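Side-chain contact in tube-forming protein in Mycobacterial Envelpe, TiME (Mycolicibacterium smegmatis, PDB 7CU9), which probably forms part of a tubular channel across the mycobacterial outer envelope that is thought to serve protein secretion: residues E56-N59 and S65-G68. Residues are numbered along the deposited sequence; the frame is centred on the assembly and turned at random.
Sequences EVFN and SFGG
With CG of Phe66 trans to its own backbone N (chi1 -178°), the Phe66 ring projects from strand 63-72 and meets the ring of Phe58, whose CG lies opposite its own carbonyl carbon and next to its backbone N (chi1 -79°). The two CA atoms, Phe58 CA and Phe66 CA, are 8.2 Å apart, and it is through the two rings that the segments touch. They meet as a T-shaped (edge-to-face) pair, a tilted T rather than a perpendicular one: the centroids of the Phe58 and Phe66 rings are 4.8 Å apart and the planes stand at 66° to each other. Phe66 supplies the edge and Phe58 the face. The leading atom is Phe66 CE1, which sits 3.4 Å above the plane of the Phe58 ring, over the middle of the ring but a little nearer Phe58 CG (3.5 Å from Phe66 CE1) than Phe58 CZ (4.0 Å from Phe66 CE1). Phe66 CD1 follows, 3.7 Å from Phe58 CD1, which places the touching edge along the CD1-CE1 side of the Phe66 ring. In this PknH-like extracellular domain, strand 63-72 is part of a large antiparallel sheet, paired with strands 28-32 and 77-89, and through this pair the C-terminal end of the short helix 55-58 packs against one face of that sheet. Asn59 is already out of helical geometry, so Phe58 makes its contact right where the helix ends. No hydrogen bond joins the two segments, and the roughly 93 Å² of surface they bury against each other is contributed by these two phenylalanines. Both are buried, and both also touch Pro35, while Phe58 packs further on Leu162 of strand 161-169 and on Phe89, and Phe66 on Ala85.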
loop_
_atom_site.group_PDB
_atom_site.type_symbol
_atom_site.label_atom_id
_atom_site.label_comp_id
_atom_site.label_asym_id
_atom_site.label_seq_id
_atom_site.Cartn_x
_atom_site.Cartn_y
_atom_site.Cartn_z
ATOM N N GLU B 56 -13.355 25.904 -7.898
ATOM C CA GLU B 56 -13.327 27.113 -7.033
ATOM C C GLU B 56 -11.888 27.357 -6.567
ATOM O O GLU B 56 -11.548 28.505 -6.265
ATOM C CB GLU B 56 -14.346 27.013 -5.896
ATOM C CG GLU B 56 -13.914 26.202 -4.695
ATOM C CD GLU B 56 -14.860 26.418 -3.526
ATOM O OE1 GLU B 56 -16.040 26.026 -3.654
ATOM O OE2 GLU B 56 -14.441 27.028 -2.528
ATOM N N VAL B 57 -11.066 26.312 -6.537
ATOM C CA VAL B 57 -9.628 26.427 -6.171
ATOM C C VAL B 57 -8.830 26.931 -7.381
ATOM O O VAL B 57 -8.137 27.940 -7.231
ATOM C CB VAL B 57 -9.088 25.093 -5.629
ATOM C CG1 VAL B 57 -7.578 25.120 -5.473
ATOM C CG2 VAL B 57 -9.765 24.738 -4.310
ATOM N N PHE B 58 -8.920 26.255 -8.527
ATOM C CA PHE B 58 -7.971 26.453 -9.659
ATOM C C PHE B 58 -8.446 27.527 -10.636
ATOM O O PHE B 58 -7.593 28.290 -11.107
ATOM C CB PHE B 58 -7.724 25.143 -10.401
ATOM C CG PHE B 58 -6.759 24.244 -9.684
ATOM C CD1 PHE B 58 -5.393 24.405 -9.838
ATOM C CD2 PHE B 58 -7.217 23.260 -8.821
ATOM C CE1 PHE B 58 -4.503 23.577 -9.174
ATOM C CE2 PHE B 58 -6.324 22.441 -8.150
ATOM C CZ PHE B 58 -4.971 22.591 -8.338
ATOM N N ASN B 59 -9.735 27.577 -10.966
ATOM C CA ASN B 59 -10.221 28.533 -11.995
ATOM C C ASN B 59 -9.958 29.953 -11.504
ATOM O O ASN B 59 -10.290 30.287 -10.350
ATOM C CB ASN B 59 -11.676 28.284 -12.383
ATOM C CG ASN B 59 -11.820 27.103 -13.318
ATOM O OD1 ASN B 59 -10.940 26.840 -14.141
ATOM N ND2 ASN B 59 -12.939 26.406 -13.231
ATOM N N SER B 65 -2.281 27.059 -17.142
ATOM C CA SER B 65 -2.457 25.671 -17.623
ATOM C C SER B 65 -2.880 24.778 -16.465
ATOM O O SER B 65 -2.664 25.142 -15.294
ATOM C CB SER B 65 -1.217 25.158 -18.289
ATOM O OG SER B 65 -0.143 25.105 -17.370
ATOM N N PHE B 66 -3.488 23.658 -16.813
ATOM C CA PHE B 66 -4.060 22.722 -15.824
ATOM C C PHE B 66 -4.152 21.335 -16.436
ATOM O O PHE B 66 -4.547 21.196 -17.594
ATOM C CB PHE B 66 -5.429 23.207 -15.356
ATOM C CG PHE B 66 -6.038 22.313 -14.310
ATOM C CD1 PHE B 66 -5.769 22.510 -12.966
ATOM C CD2 PHE B 66 -6.815 21.231 -14.683
ATOM C CE1 PHE B 66 -6.303 21.657 -12.014
ATOM C CE2 PHE B 66 -7.351 20.382 -13.729
ATOM C CZ PHE B 66 -7.097 20.601 -12.396
ATOM N N GLY B 67 -3.788 20.339 -15.648
ATOM C CA GLY B 67 -3.939 18.931 -16.026
ATOM C C GLY B 67 -4.073 18.066 -14.799
ATOM O O GLY B 67 -3.564 18.445 -13.728
ATOM N N GLY B 68 -4.703 16.916 -14.963
ATOM C CA GLY B 68 -4.814 15.946 -13.870
ATOM C C GLY B 68 -5.108 14.570 -14.400
ATOM O O GLY B 68 -5.254 14.400 -15.631
#